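Local coordinates for binding component of ABC transporter (Wolinella succinogenes, PDB 3K4U), which binds lysine in its cleft and, as a family 3 solute-binding protein, probably delivers it to an ABC transporter for uptake, at residues E[95-100]-E[109-114]; E[125-130]-E[137-142]; E[151-156]-E[176-181]; E[158-161]-E[166-169]. All coordinates share one frame; numbering follows the deposited sequence.

Contact 1: E[95-100]-E[109-114]; sequences LLVKKG and KDLDKP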
loop_
_atom_site.group_PDB
_atom_site.type_symbol
_atom_site.label_atom_id
_atom_site.label_comp_id
_atom_site.label_asym_id
_atom_site.label_seq_id
_atom_site.Cartn_x
_atom_site.Cartn_y
_atom_site.Cartn_z
ATOM N N LEU E 95 -8.932 -25.049 -24.694
ATOM C CA LEU E 95 -9.492 -25.944 -25.685
ATOM C C LEU E 95 -9.209 -25.470 -27.122
ATOM O O LEU E 95 -9.322 -24.275 -27.439
ATOM C CB LEU E 95 -10.982 -26.135 -25.433
ATOM C CG LEU E 95 -11.425 -26.519 -24.012
ATOM C CD1 LEU E 95 -12.932 -26.659 -23.949
ATOM C CD2 LEU E 95 -10.759 -27.805 -23.509
ATOM N N LEU E 96 -8.801 -26.406 -27.977
ATOM C CA LEU E 96 -8.788 -26.143 -29.400
ATOM C C LEU E 96 -9.889 -26.989 -30.020
ATOM O O LEU E 96 -9.918 -28.197 -29.794
ATOM C CB LEU E 96 -7.430 -26.475 -30.012
ATOM C CG LEU E 96 -6.192 -25.643 -29.667
ATOM C CD1 LEU E 96 -5.026 -26.133 -30.526
ATOM C CD2 LEU E 96 -6.418 -24.140 -29.843
ATOM N N VAL E 97 -10.793 -26.354 -30.778
ATOM C CA VAL E 97 -11.968 -27.037 -31.383
ATOM C C VAL E 97 -11.990 -26.893 -32.910
ATOM O O VAL E 97 -11.335 -26.008 -33.464
ATOM C CB VAL E 97 -13.330 -26.527 -30.753
ATOM C CG1 VAL E 97 -13.253 -26.487 -29.211
ATOM C CG2 VAL E 97 -13.738 -25.145 -31.293
ATOM N N LYS E 98 -12.735 -27.759 -33.591
ATOM C CA LYS E 98 -12.942 -27.620 -35.040
ATOM C C LYS E 98 -13.872 -26.439 -35.321
ATOM O O LYS E 98 -14.679 -26.066 -34.462
ATOM C CB LYS E 98 -13.538 -28.896 -35.641
ATOM C CG LYS E 98 -12.779 -29.441 -36.881
ATOM C CD LYS E 98 -12.997 -28.623 -38.174
ATOM C CE LYS E 98 -11.756 -28.647 -39.092
ATOM N NZ LYS E 98 -11.432 -30.007 -39.629
ATOM N N LYS E 99 -13.757 -25.866 -36.520
ATOM C CA LYS E 99 -14.561 -24.705 -36.933
ATOM C C LYS E 99 -16.061 -24.796 -36.604
ATOM O O LYS E 99 -16.666 -25.872 -36.637
ATOM C CB LYS E 99 -14.357 -24.393 -38.425
ATOM C CG LYS E 99 -13.259 -23.356 -38.700
ATOM C CD LYS E 99 -13.702 -22.316 -39.741
ATOM C CE LYS E 99 -12.804 -21.074 -39.711
ATOM N NZ LYS E 99 -12.925 -20.279 -38.452
ATOM N N GLY E 100 -16.650 -23.651 -36.266
ATOM C CA GLY E 100 -18.089 -23.570 -35.998
ATOM C C GLY E 100 -18.484 -24.070 -34.616
ATOM O O GLY E 100 -19.365 -23.488 -33.971
ATOM N N LYS E 109 -18.816 -26.267 -20.280
ATOM C CA LYS E 109 -19.847 -27.245 -19.923
ATOM C C LYS E 109 -20.761 -27.575 -21.094
ATOM O O LYS E 109 -21.263 -28.694 -21.200
ATOM C CB LYS E 109 -20.645 -26.757 -18.714
ATOM C CG LYS E 109 -20.074 -27.208 -17.379
ATOM C CD LYS E 109 -20.270 -26.165 -16.273
ATOM C CE LYS E 109 -19.641 -26.645 -14.965
ATOM N NZ LYS E 109 -19.185 -25.523 -14.113
ATOM N N ASP E 110 -20.950 -26.597 -21.976
ATOM C CA ASP E 110 -21.677 -26.782 -23.229
ATOM C C ASP E 110 -21.017 -27.809 -24.171
ATOM O O ASP E 110 -21.549 -28.083 -25.250
ATOM C CB ASP E 110 -21.838 -25.441 -23.961
ATOM C CG ASP E 110 -22.458 -24.354 -23.087
ATOM O OD1 ASP E 110 -22.030 -23.183 -23.220
ATOM O OD2 ASP E 110 -23.371 -24.662 -22.280
ATOM N N LEU E 111 -19.881 -28.379 -23.758
ATOM C CA LEU E 111 -19.130 -29.319 -24.611
ATOM C C LEU E 111 -19.043 -30.776 -24.153
ATOM O O LEU E 111 -18.373 -31.591 -24.807
ATOM C CB LEU E 111 -17.729 -28.774 -24.918
ATOM C CG LEU E 111 -17.384 -28.360 -26.357
ATOM C CD1 LEU E 111 -18.612 -28.046 -27.220
ATOM C CD2 LEU E 111 -16.435 -27.167 -26.351
ATOM N N ASP E 112 -19.730 -31.121 -23.064
ATOM C CA ASP E 112 -19.686 -32.495 -22.556
ATOM C C ASP E 112 -20.362 -33.606 -23.344
ATOM O O ASP E 112 -20.083 -34.773 -23.085
ATOM C CB ASP E 112 -20.183 -32.576 -21.134
ATOM C CG ASP E 112 -19.072 -32.753 -20.178
ATOM O OD1 ASP E 112 -18.294 -31.799 -20.079
ATOM O OD2 ASP E 112 -18.964 -33.828 -19.547
ATOM N N LYS E 113 -21.239 -33.271 -24.287
ATOM C CA LYS E 113 -21.995 -34.292 -25.035
ATOM C C LYS E 113 -21.176 -35.563 -25.332
ATOM O O LYS E 113 -20.038 -35.457 -25.783
ATOM C CB LYS E 113 -22.547 -33.712 -26.341
ATOM C CG LYS E 113 -23.388 -32.465 -26.186
ATOM C CD LYS E 113 -22.642 -31.240 -26.675
ATOM C CE LYS E 113 -23.594 -30.089 -27.003
ATOM N NZ LYS E 113 -24.368 -29.591 -25.819
ATOM N N PRO E 114 -21.761 -36.767 -25.096
ATOM C CA PRO E 114 -20.999 -37.993 -25.388
ATOM C C PRO E 114 -20.841 -38.196 -26.900
ATOM O O PRO E 114 -19.988 -38.973 -27.333
ATOM C CB PRO E 114 -21.847 -39.110 -24.756
ATOM C CG PRO E 114 -23.093 -38.433 -24.192
ATOM C CD PRO E 114 -23.176 -37.073 -24.810
#
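The carboxylate oxygen OD2 of Asp-112, next in sequence to the Leu-111 that meets Leu-95 and Val-97, accepts hydrogen bonds from the backbone N-H groups of both Lys-135 and Asn-136. That grip pins the loop just where its leucine turns inward. A weak bond of 3.2 Å runs from Lys-113 NZ to Asp-110 O, and the contact itself is wholly apolar. Leu-95 and Val-97, two apart on a strand, direct their side chains to the same face, and a single methyl, CD2 of Leu-111, meets both. Leu-95 CD1 lies 4.3 Å from Leu-111 CD2, and Val-97 CG1 stands at the same 4.3 Å from that carbon. The branched chains suit the place because the backbones are far apart, with the CA atoms of Val-97 and Leu-111 10.1 Å from each other. Met-159 on the adjoining strand also touches Leu-111 and Val-97, and widens the apolar patch. The lysine ligand is about 14 Å from the side chain of Leu-95. A connecting loop containing a short 3-10 turn, which drops a leucine onto a strand of the mixed sheet, here closes part of one face in a lobe of the type 2 periplasmic-binding-protein fold.

Contact 2: E[125-130]-E[137-142]; sequences SAEYAA and AKLKTY. With LYS (lysine), chain K.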
loop_
_atom_site.group_PDB
_atom_site.type_symbol
_atom_site.label_atom_id
_atom_site.label_comp_id
_atom_site.label_asym_id
_atom_site.label_seq_id
_atom_site.Cartn_x
_atom_site.Cartn_y
_atom_site.Cartn_z
ATOM N N SER E 125 -0.838 -33.209 -17.223
ATOM C CA SER E 125 -1.769 -32.316 -16.536
ATOM C C SER E 125 -3.149 -32.340 -17.155
ATOM O O SER E 125 -4.142 -32.499 -16.455
ATOM C CB SER E 125 -1.289 -30.875 -16.580
ATOM O OG SER E 125 -0.643 -30.516 -15.394
ATOM N N ALA E 126 -3.209 -32.186 -18.471
ATOM C CA ALA E 126 -4.478 -32.131 -19.168
ATOM C C ALA E 126 -5.263 -33.427 -18.984
ATOM O O ALA E 126 -6.469 -33.409 -18.732
ATOM C CB ALA E 126 -4.238 -31.843 -20.631
ATOM N N GLU E 127 -4.582 -34.561 -19.094
ATOM C CA GLU E 127 -5.282 -35.801 -19.046
ATOM C C GLU E 127 -6.038 -35.962 -17.731
ATOM O O GLU E 127 -7.194 -36.408 -17.746
ATOM C CB GLU E 127 -4.328 -36.949 -19.250
ATOM C CG GLU E 127 -5.023 -38.149 -19.833
ATOM C CD GLU E 127 -4.770 -39.371 -19.020
ATOM O OE1 GLU E 127 -3.614 -39.561 -18.574
ATOM O OE2 GLU E 127 -5.727 -40.155 -18.859
ATOM N N TYR E 128 -5.393 -35.578 -16.620
ATOM C CA TYR E 128 -5.996 -35.607 -15.275
ATOM C C TYR E 128 -7.118 -34.558 -15.072
ATOM O O TYR E 128 -8.148 -34.841 -14.448
ATOM C CB TYR E 128 -4.909 -35.473 -14.199
ATOM C CG TYR E 128 -3.801 -36.490 -14.376
ATOM C CD1 TYR E 128 -4.006 -37.841 -14.026
ATOM C CD2 TYR E 128 -2.547 -36.120 -14.916
ATOM C CE1 TYR E 128 -2.999 -38.800 -14.220
ATOM C CE2 TYR E 128 -1.534 -37.073 -15.097
ATOM C CZ TYR E 128 -1.773 -38.408 -14.756
ATOM O OH TYR E 128 -0.778 -39.354 -14.927
ATOM N N ALA E 129 -6.902 -33.361 -15.605
ATOM C CA ALA E 129 -7.916 -32.304 -15.612
ATOM C C ALA E 129 -9.154 -32.746 -16.406
ATOM O O ALA E 129 -10.265 -32.783 -15.858
ATOM C CB ALA E 129 -7.351 -31.000 -16.167
ATOM N N ALA E 130 -8.971 -33.121 -17.671
ATOM C CA ALA E 130 -10.093 -33.592 -18.470
ATOM C C ALA E 130 -10.887 -34.702 -17.783
ATOM O O ALA E 130 -12.105 -34.750 -17.923
ATOM C CB ALA E 130 -9.640 -34.033 -19.840
ATOM N N ALA E 137 -17.865 -36.679 -22.207
ATOM C CA ALA E 137 -17.206 -36.661 -23.515
ATOM C C ALA E 137 -16.248 -37.822 -23.659
ATOM O O ALA E 137 -15.720 -38.306 -22.662
ATOM C CB ALA E 137 -16.494 -35.349 -23.736
ATOM N N LYS E 138 -16.047 -38.290 -24.892
ATOM C CA LYS E 138 -15.035 -39.325 -25.135
ATOM C C LYS E 138 -13.666 -38.706 -24.945
ATOM O O LYS E 138 -13.361 -37.665 -25.537
ATOM C CB LYS E 138 -15.109 -39.880 -26.554
ATOM C CG LYS E 138 -15.964 -41.105 -26.761
ATOM C CD LYS E 138 -16.028 -41.409 -28.262
ATOM C CE LYS E 138 -17.424 -41.884 -28.699
ATOM N NZ LYS E 138 -17.611 -41.777 -30.187
ATOM N N LEU E 139 -12.852 -39.344 -24.113
ATOM C CA LEU E 139 -11.457 -38.962 -23.972
ATOM C C LEU E 139 -10.508 -40.036 -24.504
ATOM O O LEU E 139 -10.440 -41.147 -23.955
ATOM C CB LEU E 139 -11.103 -38.617 -22.516
ATOM C CG LEU E 139 -9.640 -38.193 -22.306
ATOM C CD1 LEU E 139 -9.482 -36.693 -22.508
ATOM C CD2 LEU E 139 -9.142 -38.602 -20.929
ATOM N N LYS E 140 -9.769 -39.668 -25.555
ATOM C CA LYS E 140 -8.701 -40.496 -26.115
ATOM C C LYS E 140 -7.341 -39.835 -25.955
ATOM O O LYS E 140 -7.218 -38.607 -25.973
ATOM C CB LYS E 140 -8.945 -40.772 -27.589
ATOM C CG LYS E 140 -10.006 -41.816 -27.857
ATOM C CD LYS E 140 -9.738 -42.520 -29.164
ATOM C CE LYS E 140 -9.853 -41.587 -30.333
ATOM N NZ LYS E 140 -9.971 -42.368 -31.571
ATOM N N THR E 141 -6.317 -40.672 -25.834
ATOM C CA THR E 141 -4.983 -40.203 -25.485
ATOM C C THR E 141 -3.889 -40.717 -26.426
ATOM O O THR E 141 -3.954 -41.828 -26.926
ATOM C CB THR E 141 -4.578 -40.655 -24.080
ATOM O OG1 THR E 141 -4.389 -42.079 -24.099
ATOM C CG2 THR E 141 -5.609 -40.255 -23.055
ATOM N N TYR E 142 -2.863 -39.892 -26.595
ATOM C CA TYR E 142 -1.806 -40.121 -27.520
ATOM C C TYR E 142 -0.481 -39.726 -26.895
ATOM O O TYR E 142 -0.413 -38.802 -26.064
ATOM C CB TYR E 142 -2.076 -39.302 -28.780
ATOM C CG TYR E 142 -3.332 -39.763 -29.485
ATOM C CD1 TYR E 142 -3.291 -40.841 -30.366
ATOM C CD2 TYR E 142 -4.571 -39.147 -29.241
ATOM C CE1 TYR E 142 -4.421 -41.285 -30.997
ATOM C CE2 TYR E 142 -5.718 -39.591 -29.873
ATOM C CZ TYR E 142 -5.635 -40.667 -30.757
ATOM O OH TYR E 142 -6.763 -41.138 -31.401
HETATM N N LYS K . 1.977 -28.777 -17.576
HETATM C CA LYS K . 1.974 -30.057 -18.252
HETATM C C LYS K . 2.191 -31.127 -17.207
HETATM O O LYS K . 2.874 -30.873 -16.217
HETATM C CB LYS K . 3.111 -30.116 -19.283
HETATM C CG LYS K . 2.923 -31.135 -20.383
HETATM C CD LYS K . 4.235 -31.703 -20.795
HETATM C CE LYS K . 4.160 -32.459 -22.126
HETATM N NZ LYS K . 5.503 -32.740 -22.697
HETATM O OXT LYS K . 1.705 -32.250 -17.324
#
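Glu-127 and Thr-141 lie slantwise against each other, the aliphatic part of the glutamate meeting the methyl of the threonine: Glu-127 CG is 3.9 Å from Thr-141 CG2. The glutamate reaches across because its CG stands anti to the backbone N (chi1 -154°) and the chain then bends at chi2, which leaves the carboxylate beside the strand. There OE2 comes within 4.3 Å of Leu-139 CD2, while OE1 accepts a hydrogen bond from the backbone N of Gly-123 before the helix. One turn on, Ala-130 points its methyl at the strand, and Leu-139 answers with CD1, 3.8 Å from Ala-130 CB; a small residue on the helix lets the longer leucine fit beside it. Helical segment 125-130 and strand 138-142 run nearly antiparallel (166°), as expected within the beta-alpha-beta unit that starts at strand 117-121. At the start of the helix the backbone N of Ser-125 gives the ligand a nearly straight bond, 2.7 Å to OXT of lysine, while Ser-125 OG is hydrogen-bonded to Thr-73 OG1. The chemistry divides along the helix: its flank is held to the strand by apolar carbons, while its first turn offers an N-H that, with the helix dipole, would probably stabilise the ligand's carboxylate.

Contact 3: E[151-156]-E[176-181]; sequences EVLNGK and QGYLVH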
loop_
_atom_site.group_PDB
_atom_site.type_symbol
_atom_site.label_atom_id
_atom_site.label_comp_id
_atom_site.label_asym_id
_atom_site.label_seq_id
_atom_site.Cartn_x
_atom_site.Cartn_y
_atom_site.Cartn_z
ATOM N N GLU E 151 -5.653 -35.429 -34.705
ATOM C CA GLU E 151 -6.994 -36.034 -34.671
ATOM C C GLU E 151 -8.148 -35.023 -34.840
ATOM O O GLU E 151 -9.158 -35.316 -35.498
ATOM C CB GLU E 151 -7.214 -36.857 -33.392
ATOM C CG GLU E 151 -6.153 -37.882 -33.049
ATOM C CD GLU E 151 -6.002 -38.943 -34.112
ATOM O OE1 GLU E 151 -7.007 -39.632 -34.420
ATOM O OE2 GLU E 151 -4.873 -39.086 -34.648
ATOM N N VAL E 152 -8.034 -33.838 -34.265
ATOM C CA VAL E 152 -9.082 -32.873 -34.528
ATOM C C VAL E 152 -8.874 -32.237 -35.933
ATOM O O VAL E 152 -9.850 -32.101 -36.715
ATOM C CB VAL E 152 -9.415 -31.939 -33.276
ATOM C CG1 VAL E 152 -8.244 -31.867 -32.266
ATOM C CG2 VAL E 152 -9.955 -30.579 -33.672
ATOM N N LEU E 153 -7.619 -31.930 -36.279
ATOM C CA LEU E 153 -7.279 -31.538 -37.672
ATOM C C LEU E 153 -7.706 -32.561 -38.733
ATOM O O LEU E 153 -8.068 -32.192 -39.856
ATOM C CB LEU E 153 -5.786 -31.247 -37.845
ATOM C CG LEU E 153 -5.347 -29.861 -37.369
ATOM C CD1 LEU E 153 -3.836 -29.780 -37.237
ATOM C CD2 LEU E 153 -5.869 -28.790 -38.282
ATOM N N ASN E 154 -7.669 -33.840 -38.362
ATOM C CA ASN E 154 -8.076 -34.902 -39.265
ATOM C C ASN E 154 -9.577 -35.092 -39.296
ATOM O O ASN E 154 -10.089 -35.745 -40.197
ATOM C CB ASN E 154 -7.363 -36.217 -38.920
ATOM C CG ASN E 154 -5.911 -36.226 -39.382
ATOM O OD1 ASN E 154 -5.487 -35.354 -40.147
ATOM N ND2 ASN E 154 -5.139 -37.201 -38.910
ATOM N N GLY E 155 -10.279 -34.514 -38.320
ATOM C CA GLY E 155 -11.724 -34.728 -38.183
ATOM C C GLY E 155 -12.049 -36.138 -37.692
ATOM O O GLY E 155 -13.038 -36.732 -38.115
ATOM N N LYS E 156 -11.205 -36.675 -36.819
ATOM C CA LYS E 156 -11.450 -37.960 -36.176
ATOM C C LYS E 156 -11.750 -37.726 -34.678
ATOM O O LYS E 156 -12.031 -38.669 -33.917
ATOM C CB LYS E 156 -10.234 -38.888 -36.343
ATOM C CG LYS E 156 -9.739 -39.089 -37.785
ATOM C CD LYS E 156 -9.479 -40.571 -38.071
ATOM C CE LYS E 156 -8.126 -40.813 -38.751
ATOM N NZ LYS E 156 -7.593 -42.180 -38.417
ATOM N N GLN E 176 -4.682 -21.586 -37.174
ATOM C CA GLN E 176 -5.392 -20.305 -37.424
ATOM C C GLN E 176 -6.545 -20.380 -38.424
ATOM O O GLN E 176 -7.601 -19.797 -38.187
ATOM C CB GLN E 176 -4.438 -19.129 -37.752
ATOM C CG GLN E 176 -3.787 -19.156 -39.149
ATOM C CD GLN E 176 -2.358 -19.704 -39.155
ATOM O OE1 GLN E 176 -1.414 -18.979 -39.470
ATOM N NE2 GLN E 176 -2.199 -20.981 -38.818
ATOM N N GLY E 177 -6.349 -21.085 -39.532
ATOM C CA GLY E 177 -7.419 -21.259 -40.505
ATOM C C GLY E 177 -8.417 -22.372 -40.204
ATOM O O GLY E 177 -9.548 -22.319 -40.674
ATOM N N TYR E 178 -8.025 -23.378 -39.423
ATOM C CA TYR E 178 -8.815 -24.612 -39.349
ATOM C C TYR E 178 -9.486 -24.879 -38.009
ATOM O O TYR E 178 -10.560 -25.464 -37.961
ATOM C CB TYR E 178 -7.964 -25.822 -39.755
ATOM C CG TYR E 178 -7.134 -25.591 -40.996
ATOM C CD1 TYR E 178 -7.526 -26.112 -42.230
ATOM C CD2 TYR E 178 -5.955 -24.830 -40.941
ATOM C CE1 TYR E 178 -6.756 -25.899 -43.377
ATOM C CE2 TYR E 178 -5.184 -24.603 -42.079
ATOM C CZ TYR E 178 -5.588 -25.143 -43.292
ATOM O OH TYR E 178 -4.822 -24.924 -44.417
ATOM N N LEU E 179 -8.846 -24.465 -36.923
ATOM C CA LEU E 179 -9.390 -24.661 -35.582
ATOM C C LEU E 179 -9.723 -23.322 -34.941
ATOM O O LEU E 179 -9.431 -22.260 -35.521
ATOM C CB LEU E 179 -8.387 -25.421 -34.718
ATOM C CG LEU E 179 -8.342 -26.958 -34.718
ATOM C CD1 LEU E 179 -8.558 -27.570 -36.091
ATOM C CD2 LEU E 179 -7.013 -27.393 -34.143
ATOM N N VAL E 180 -10.361 -23.372 -33.766
ATOM C CA VAL E 180 -10.610 -22.162 -32.978
ATOM C C VAL E 180 -10.329 -22.382 -31.497
ATOM O O VAL E 180 -10.809 -23.350 -30.893
ATOM C CB VAL E 180 -12.022 -21.590 -33.165
ATOM C CG1 VAL E 180 -12.174 -20.300 -32.345
ATOM C CG2 VAL E 180 -12.294 -21.306 -34.628
ATOM N N HIS E 181 -9.555 -21.453 -30.941
ATOM C CA HIS E 181 -9.070 -21.461 -29.568
ATOM C C HIS E 181 -10.110 -20.940 -28.562
ATOM O O HIS E 181 -10.347 -19.723 -28.461
ATOM C CB HIS E 181 -7.824 -20.569 -29.536
ATOM C CG HIS E 181 -7.077 -20.578 -28.242
ATOM N ND1 HIS E 181 -7.186 -21.595 -27.318
ATOM C CD2 HIS E 181 -6.157 -19.717 -27.748
ATOM C CE1 HIS E 181 -6.383 -21.351 -26.298
ATOM N NE2 HIS E 181 -5.738 -20.223 -26.539
#
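Leu-153, near the end of helix 145-154, approaches the start of strand 179-182, its CA 7.3 Å from that of Tyr-178. The helix stops in a Schellman motif: the N-H of Lys-156 reaches back to Glu-151 O (2.8 Å) and that of Gly-155 to Val-152 O (2.9 Å). Gly-155 has a phi of 72°, a value that costs a residue without a side chain little, so the chain can turn off the helix here. The facing segment enters its strand at Leu-179. The contact therefore joins a helix end to strand 179-182, which pairs with strand 89-98 in the mixed sheet of this lobe of a periplasmic-binding-protein fold, with no hydrogen bond between the two segments.

Apolar carbons do the joining. The side chains of Leu-153 and Leu-179 cross at about a right angle, and their methyls meet where Leu-153 CD2 lies 3.7 Å from Leu-179 CD1. The same Leu-153 CD2 also touches the first carbon of the tyrosine, 3.9 Å from Tyr-178 CB, whereas the phenol end leads away from the helix. A ring with a polar tip suits an exposed position, its CB joining the apolar cluster. Leu-153 also packs on Phe-170 of helix 164-175. Val-152 adds a second contact to Leu-179: its CG2 sits 4.1 Å from Leu-179 CG.

Contact 4: E[158-161]-E[166-169]; sequences DMFI and FNVA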
loop_
_atom_site.group_PDB
_atom_site.type_symbol
_atom_site.label_atom_id
_atom_site.label_comp_id
_atom_site.label_asym_id
_atom_site.label_seq_id
_atom_site.Cartn_x
_atom_site.Cartn_y
_atom_site.Cartn_z
ATOM N N ASP E 158 -13.027 -33.888 -32.094
ATOM C CA ASP E 158 -13.661 -32.569 -32.221
ATOM C C ASP E 158 -12.883 -31.438 -31.566
ATOM O O ASP E 158 -13.044 -30.281 -31.944
ATOM C CB ASP E 158 -15.070 -32.600 -31.658
ATOM C CG ASP E 158 -15.778 -33.889 -31.950
ATOM O OD1 ASP E 158 -16.161 -34.100 -33.128
ATOM O OD2 ASP E 158 -15.945 -34.685 -30.993
HETATM N N MSE E 159 -12.039 -31.778 -30.592
HETATM C CA MSE E 159 -11.396 -30.787 -29.742
HETATM C C MSE E 159 -10.231 -31.334 -28.933
HETATM O O MSE E 159 -10.251 -32.488 -28.475
HETATM C CB MSE E 159 -12.413 -30.206 -28.776
HETATM C CG MSE E 159 -13.244 -31.269 -28.100
HETATM SE SE MSE E 159 -14.472 -30.444 -26.852
HETATM C CE MSE E 159 -15.230 -32.091 -26.050
ATOM N N PHE E 160 -9.243 -30.459 -28.752
ATOM C CA PHE E 160 -7.977 -30.720 -28.063
ATOM C C PHE E 160 -7.905 -29.927 -26.741
ATOM O O PHE E 160 -8.346 -28.782 -26.670
ATOM C CB PHE E 160 -6.835 -30.321 -29.003
ATOM C CG PHE E 160 -5.457 -30.595 -28.460
ATOM C CD1 PHE E 160 -4.973 -31.900 -28.355
ATOM C CD2 PHE E 160 -4.628 -29.551 -28.086
ATOM C CE1 PHE E 160 -3.713 -32.144 -27.849
ATOM C CE2 PHE E 160 -3.369 -29.810 -27.582
ATOM C CZ PHE E 160 -2.917 -31.110 -27.469
ATOM N N ILE E 161 -7.383 -30.547 -25.690
ATOM C CA ILE E 161 -7.244 -29.889 -24.372
ATOM C C ILE E 161 -5.799 -29.942 -23.921
ATOM O O ILE E 161 -5.159 -30.983 -24.003
ATOM C CB ILE E 161 -8.085 -30.538 -23.262
ATOM C CG1 ILE E 161 -7.942 -29.727 -21.950
ATOM C CG2 ILE E 161 -7.658 -32.004 -23.044
ATOM C CD1 ILE E 161 -8.878 -30.191 -20.770
ATOM N N PHE E 166 0.482 -23.577 -25.095
ATOM C CA PHE E 166 0.594 -24.472 -26.248
ATOM C C PHE E 166 -0.392 -24.100 -27.340
ATOM O O PHE E 166 -0.005 -23.915 -28.505
ATOM C CB PHE E 166 0.410 -25.930 -25.845
ATOM C CG PHE E 166 0.454 -26.900 -27.001
ATOM C CD1 PHE E 166 1.602 -27.643 -27.259
ATOM C CD2 PHE E 166 -0.674 -27.106 -27.806
ATOM C CE1 PHE E 166 1.644 -28.549 -28.312
ATOM C CE2 PHE E 166 -0.642 -28.023 -28.869
ATOM C CZ PHE E 166 0.521 -28.739 -29.122
ATOM N N ASN E 167 -1.659 -23.969 -26.966
ATOM C CA ASN E 167 -2.695 -23.608 -27.910
ATOM C C ASN E 167 -2.426 -22.333 -28.681
ATOM O O ASN E 167 -2.572 -22.291 -29.897
ATOM C CB ASN E 167 -4.036 -23.551 -27.205
ATOM C CG ASN E 167 -4.438 -24.886 -26.649
ATOM O OD1 ASN E 167 -4.184 -25.937 -27.256
ATOM N ND2 ASN E 167 -5.070 -24.866 -25.484
ATOM N N VAL E 168 -2.005 -21.278 -28.013
ATOM C CA VAL E 168 -1.769 -20.079 -28.828
ATOM C C VAL E 168 -0.612 -20.248 -29.822
ATOM O O VAL E 168 -0.695 -19.776 -30.929
ATOM C CB VAL E 168 -1.801 -18.716 -28.050
ATOM C CG1 VAL E 168 -1.875 -18.905 -26.607
ATOM C CG2 VAL E 168 -0.643 -17.852 -28.408
ATOM N N ALA E 169 0.439 -20.962 -29.441
ATOM C CA ALA E 169 1.557 -21.195 -30.354
ATOM C C ALA E 169 1.124 -22.113 -31.492
ATOM O O ALA E 169 1.517 -21.938 -32.647
ATOM C CB ALA E 169 2.730 -21.768 -29.616
#
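Between segments 158-161 and 166-169 the meeting is made by Phe-160, whose ring touches Phe-166 and Asn-167. The first segment begins at Asp-158, whose OD2 accepts a hydrogen bond from the backbone N of Thr-117 on a neighbouring strand. Met-159, a selenomethionine, packs on Leu-111 instead of the helix. Phe-160 then points toward the helix. With CG anti to the backbone N (chi1 -177°), its ring extends away from the strand, so that Phe-160 CE2 comes 3.5 Å from Phe-166 CE2. The two rings lie with centroids 5.6 Å apart and planes at 44°, an oblique aromatic pair. Asn-167 brings a polar atom to the Phe-160 ring: OD1 lies at its edge, in its plane, 3.7 Å from Phe-160 CD2. The amide plane stands 83° from that ring plane. Such an approach brings the oxygen to the slightly positive C-H rim, which is probably mildly favourable. Replacing Phe-160 by an alanine would probably leave Phe-166 and Asn-167 OD1 without this ring against them and open a gap between strand and helix. Ile-161, last in the segment, points the other way, its carbonyl O bonding to Thr-120 OG1. Phe-160 also rests on Ala-148, Val-149 and Val-152 of helix 145-154, and Phe-166 goes on to meet Phe-162 of the lysine pocket. The Phe-160 ring thus touches both helices, 145-154 and 164-175, from a strand that pairs with strands 89-98 and 117-121.

All four contacts pack elements onto one mixed sheet, but they differ in depth and chemistry. Contacts 1 and 4 are buried: the first is carried by methyls alone, the second by rings with an amide oxygen at an edge. Contacts 2 and 3 are only partly buried and keep polar or charged groups at their margins. Strand 89-98 pairs with both 159-163 and 179-182 and so ties contacts 1, 3 and 4 together: Leu-96 O lies 2.6 Å from Phe-160 N, and Val-97 O 2.8 Å from Val-180 N, both probable hydrogen bonds. Contact 2 is the one that touches the ligand; contact 4 reaches toward the pocket through Phe-166, and contact 1 lies farther off.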